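Stress response kinase A (Escherichia coli, PDB 1ZYL) phosphorylates itself and other proteins on serine and threonine with ATP, probably to counter stress linked to reactive oxygen species. Local coordinates at residues A64-E69 and H143-G148; Q139-R144 and A221-A226. All coordinates share one frame; numbering follows the deposited sequence.

How the interactions relate
Interactions 1 and 2 lie side by side, their centres about 7 Å apart, and share His143 and Arg144. Along the chain, helix 64-79 comes first, then the loop between helices 119-136 and 149-161, then 221-226 with short strand 223-224, which pairs with strand 196-197. The loop is thus held on one flank by the helix packed with the five-stranded sheet, and on another by the segment that follows Asp217, inferred to bind Mg(2+). Glu69 binds Ile142 N while Pro145 O takes Asn223 N, so the two contacts interlock. Together they tie the sheet-bearing lobe of this kinase-like fold to the neighbourhood of the probable catalytic site.

Interaction 1 (A64-E69 and H143-G148); sequences ADQILE and HRPTIG
Glu69 is extended beyond CG (chi2 177°), which carries its carboxylate from helix 64-79 to the loop backbone, whereas Arg144 bends at chi2 (-148°) and chi3, which swings its NE onto Gln66 O. OE1 of Glu69 receives His143 N at 2.7 Å through its syn lone pair and also takes Ile142 N; OE2, whose place is less certain, accepts Arg144 N at 2.8 Å. Three successive loop N-H groups are so gathered on one carboxylate. Gln66 sends NE2 to His143 O at 2.8 Å, the donor standing above the carbonyl plane, while its OE1 is bound by Thr63 N. Arg144 NE meets Gln66 O at 2.8 Å in an almost straight bond (175°), in the guanidinium plane. NH1 forms a salt bridge with Glu70, and Trp62 adds a cation-pi contact. Asp65 CB lies over one face of the His143 ring, 3.7 Å from its centroid, a CH-pi contact. An alanine in place of Arg144 would remove the NE bond and the Glu70 bridge and would probably loosen the helix from the loop. Helix 64-79, between strands 52-57 and 96-98, occupies the position of helix C in the protein kinase fold, so this is a junction between lobes.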
# COMPACT_ATOMS: atom_id res chain seq x y z
N ALA A 64 -10.70 -4.18 -14.36
CA ALA A 64 -9.67 -4.43 -15.35
C ALA A 64 -9.02 -3.09 -15.72
O ALA A 64 -7.79 -2.95 -15.71
CB ALA A 64 -10.29 -5.10 -16.58
N ASP A 65 -9.86 -2.11 -16.02
CA ASP A 65 -9.37 -0.78 -16.38
C ASP A 65 -8.41 -0.23 -15.33
O ASP A 65 -7.57 0.61 -15.64
CB ASP A 65 -10.55 0.18 -16.53
CG ASP A 65 -11.47 -0.22 -17.65
OD1 ASP A 65 -11.46 -1.41 -18.03
OD2 ASP A 65 -12.22 0.65 -18.15
N GLN A 66 -8.53 -0.70 -14.09
CA GLN A 66 -7.67 -0.23 -13.01
C GLN A 66 -6.35 -1.02 -12.93
O GLN A 66 -5.29 -0.46 -12.68
CB GLN A 66 -8.42 -0.32 -11.69
CG GLN A 66 -9.72 0.47 -11.69
CD GLN A 66 -10.44 0.43 -10.35
OE1 GLN A 66 -10.92 -0.62 -9.92
NE2 GLN A 66 -10.51 1.57 -9.70
N ILE A 67 -6.44 -2.33 -13.14
CA ILE A 67 -5.26 -3.18 -13.09
C ILE A 67 -4.41 -2.87 -14.31
O ILE A 67 -3.18 -3.00 -14.27
CB ILE A 67 -5.66 -4.68 -13.06
CG1 ILE A 67 -6.55 -4.94 -11.84
CG2 ILE A 67 -4.42 -5.57 -12.98
CD1 ILE A 67 -7.12 -6.34 -11.76
N LEU A 68 -5.05 -2.45 -15.39
CA LEU A 68 -4.31 -2.12 -16.60
C LEU A 68 -3.46 -0.89 -16.36
O LEU A 68 -2.35 -0.79 -16.88
CB LEU A 68 -5.27 -1.86 -17.78
CG LEU A 68 -5.94 -3.09 -18.41
CD1 LEU A 68 -6.98 -2.64 -19.43
CD2 LEU A 68 -4.88 -3.97 -19.06
N GLU A 69 -3.99 0.05 -15.58
CA GLU A 69 -3.28 1.28 -15.27
C GLU A 69 -1.98 1.05 -14.50
O GLU A 69 -0.99 1.76 -14.71
CB GLU A 69 -4.18 2.24 -14.48
CG GLU A 69 -5.06 3.11 -15.36
CD GLU A 69 -6.00 4.00 -14.56
OE1 GLU A 69 -6.63 4.89 -15.15
OE2 GLU A 69 -6.10 3.79 -13.34
N HIS A 143 -8.64 5.64 -13.57
CA HIS A 143 -9.53 4.69 -12.91
C HIS A 143 -9.12 4.36 -11.47
O HIS A 143 -9.98 4.19 -10.60
CB HIS A 143 -9.63 3.41 -13.74
CG HIS A 143 -10.26 3.63 -15.07
ND1 HIS A 143 -11.52 4.17 -15.20
CD2 HIS A 143 -9.81 3.42 -16.32
CE1 HIS A 143 -11.81 4.30 -16.48
NE2 HIS A 143 -10.79 3.85 -17.19
N ARG A 144 -7.82 4.26 -11.22
CA ARG A 144 -7.34 3.98 -9.88
C ARG A 144 -7.67 5.17 -9.00
O ARG A 144 -7.77 6.30 -9.47
CB ARG A 144 -5.84 3.78 -9.89
CG ARG A 144 -5.38 2.68 -10.79
CD ARG A 144 -4.17 2.04 -10.21
NE ARG A 144 -4.32 0.59 -10.25
CZ ARG A 144 -4.07 -0.20 -9.22
NH1 ARG A 144 -4.24 -1.51 -9.35
NH2 ARG A 144 -3.66 0.31 -8.07
N PRO A 145 -7.84 4.93 -7.70
CA PRO A 145 -8.16 6.02 -6.77
C PRO A 145 -7.07 7.07 -6.69
O PRO A 145 -5.90 6.82 -6.99
CB PRO A 145 -8.31 5.30 -5.42
CG PRO A 145 -8.71 3.93 -5.80
CD PRO A 145 -7.85 3.63 -7.01
N THR A 146 -7.46 8.27 -6.29
CA THR A 146 -6.48 9.32 -6.10
C THR A 146 -6.68 9.70 -4.64
O THR A 146 -7.69 10.30 -4.28
CB THR A 146 -6.72 10.49 -7.07
OG1 THR A 146 -6.40 11.72 -6.43
CG2 THR A 146 -8.14 10.50 -7.55
N ILE A 147 -5.72 9.30 -3.80
CA ILE A 147 -5.74 9.53 -2.36
C ILE A 147 -6.49 10.79 -1.97
O ILE A 147 -6.27 11.88 -2.53
CB ILE A 147 -4.29 9.55 -1.79
CG1 ILE A 147 -3.70 8.14 -1.81
CG2 ILE A 147 -4.27 10.08 -0.35
CD1 ILE A 147 -2.32 8.04 -1.19
N GLY A 148 -7.40 10.64 -1.02
CA GLY A 148 -8.19 11.76 -0.56
C GLY A 148 -9.02 11.29 0.61
O GLY A 148 -9.04 10.10 0.93

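Interaction 2 (Q139-R144 and A221-A226); sequences QLFIHR and ARNGPA
Hydrogen bonds come first: the side-chain amide of Asn223 grips both backbone polar groups of Phe141. OD1 receives Phe141 N at 3.1 Å, in the carbonyl plane and on a lone pair, and ND2 gives a weak bond to Phe141 O at 3.3 Å. With Asn223 CG anti to its own carbonyl carbon (chi1 -68°), the amide reaches the loop much as a neighbouring strand's backbone would. Further along the loop, Arg144 NH2 donates to Ala221 O at 2.8 Å, on a lone pair and close to the guanidinium plane; the same nitrogen also binds Asp219 O. The apolar part centres on the Phe141 ring, whose CE1 touches Ala221 CB at 3.9 Å. Arg144 CD sits over the centre of one ring face, 3.8 Å above the plane, while the Arg222 backbone lies at the edge. Ring and Asn223 amide planes are inclined by only 27°. The charged group of Arg222 turns elsewhere, to Glu151 and Asp220, and its NE stays 6.1 Å from Arg144 NH2. In this buried contact the Asn223 amide satisfies Phe141 N-H and, weakly, its C=O, while carbonyl oxygens and the Glu70 carboxylate would probably offset the cost of burying the Arg144 charge.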
# COMPACT_ATOMS: atom_id res chain seq x y z
N GLN A 139 1.85 11.25 -16.21
CA GLN A 139 0.40 11.24 -16.35
C GLN A 139 -0.24 10.64 -15.11
O GLN A 139 0.43 9.95 -14.35
CB GLN A 139 -0.06 10.49 -17.60
CG GLN A 139 0.73 9.25 -17.94
CD GLN A 139 0.24 8.60 -19.21
OE1 GLN A 139 0.98 7.86 -19.86
NE2 GLN A 139 -1.01 8.86 -19.57
N LEU A 140 -1.52 10.92 -14.92
CA LEU A 140 -2.27 10.45 -13.75
C LEU A 140 -3.24 9.31 -14.03
O LEU A 140 -3.84 9.24 -15.10
CB LEU A 140 -3.08 11.62 -13.17
CG LEU A 140 -2.51 12.52 -12.07
CD1 LEU A 140 -1.01 12.42 -11.98
CD2 LEU A 140 -2.95 13.92 -12.34
N PHE A 141 -3.41 8.43 -13.06
CA PHE A 141 -4.36 7.34 -13.23
C PHE A 141 -5.71 8.00 -13.54
O PHE A 141 -5.91 9.19 -13.30
CB PHE A 141 -4.44 6.51 -11.94
CG PHE A 141 -3.20 5.70 -11.66
CD1 PHE A 141 -2.64 5.67 -10.39
CD2 PHE A 141 -2.60 4.94 -12.67
CE1 PHE A 141 -1.51 4.90 -10.13
CE2 PHE A 141 -1.46 4.16 -12.42
CZ PHE A 141 -0.91 4.14 -11.15
N ILE A 142 -6.63 7.23 -14.11
CA ILE A 142 -7.94 7.78 -14.41
C ILE A 142 -8.96 6.92 -13.71
O ILE A 142 -10.00 7.41 -13.29
CB ILE A 142 -8.23 7.77 -15.93
CG1 ILE A 142 -7.37 8.83 -16.62
CG2 ILE A 142 -9.70 8.07 -16.18
CD1 ILE A 142 -7.55 8.87 -18.13
N HIS A 143 -8.64 5.64 -13.57
CA HIS A 143 -9.53 4.69 -12.91
C HIS A 143 -9.12 4.36 -11.47
O HIS A 143 -9.98 4.19 -10.60
CB HIS A 143 -9.63 3.41 -13.74
CG HIS A 143 -10.26 3.63 -15.07
ND1 HIS A 143 -11.52 4.17 -15.20
CD2 HIS A 143 -9.81 3.42 -16.32
CE1 HIS A 143 -11.81 4.30 -16.48
NE2 HIS A 143 -10.79 3.85 -17.19
N ARG A 144 -7.82 4.26 -11.22
CA ARG A 144 -7.34 3.98 -9.88
C ARG A 144 -7.67 5.17 -9.00
O ARG A 144 -7.77 6.30 -9.47
CB ARG A 144 -5.84 3.78 -9.89
CG ARG A 144 -5.38 2.68 -10.79
CD ARG A 144 -4.17 2.04 -10.21
NE ARG A 144 -4.32 0.59 -10.25
CZ ARG A 144 -4.07 -0.20 -9.22
NH1 ARG A 144 -4.24 -1.51 -9.35
NH2 ARG A 144 -3.66 0.31 -8.07
N ALA A 221 -0.80 1.17 -5.87
CA ALA A 221 -0.47 2.38 -6.61
C ALA A 221 -1.73 3.24 -6.70
O ALA A 221 -2.77 2.78 -7.14
CB ALA A 221 0.04 2.03 -8.01
N ARG A 222 -1.61 4.49 -6.26
CA ARG A 222 -2.74 5.40 -6.26
C ARG A 222 -2.22 6.77 -6.66
O ARG A 222 -1.02 6.95 -6.80
CB ARG A 222 -3.31 5.45 -4.84
CG ARG A 222 -4.82 5.43 -4.75
CD ARG A 222 -5.30 5.00 -3.36
NE ARG A 222 -4.90 3.63 -3.06
CZ ARG A 222 -5.67 2.76 -2.41
NH1 ARG A 222 -5.24 1.53 -2.16
NH2 ARG A 222 -6.88 3.12 -2.02
N ASN A 223 -3.12 7.73 -6.89
CA ASN A 223 -2.65 9.08 -7.20
C ASN A 223 -2.60 9.81 -5.86
O ASN A 223 -3.58 9.82 -5.10
CB ASN A 223 -3.61 9.83 -8.14
CG ASN A 223 -3.66 9.23 -9.55
OD1 ASN A 223 -2.64 8.82 -10.11
ND2 ASN A 223 -4.86 9.20 -10.14
N GLY A 224 -1.46 10.41 -5.54
CA GLY A 224 -1.36 11.13 -4.28
C GLY A 224 -0.13 12.01 -4.21
O GLY A 224 0.52 12.26 -5.23
N PRO A 225 0.21 12.51 -3.02
CA PRO A 225 1.37 13.38 -2.83
C PRO A 225 2.64 12.56 -2.65
O PRO A 225 2.66 11.56 -1.93
CB PRO A 225 1.01 14.16 -1.58
CG PRO A 225 0.31 13.14 -0.78
CD PRO A 225 -0.58 12.43 -1.78
N ALA A 226 3.71 13.00 -3.31
CA ALA A 226 5.00 12.32 -3.26
C ALA A 226 5.33 11.83 -1.85
O ALA A 226 5.81 10.71 -1.69
CB ALA A 226 6.09 13.24 -3.77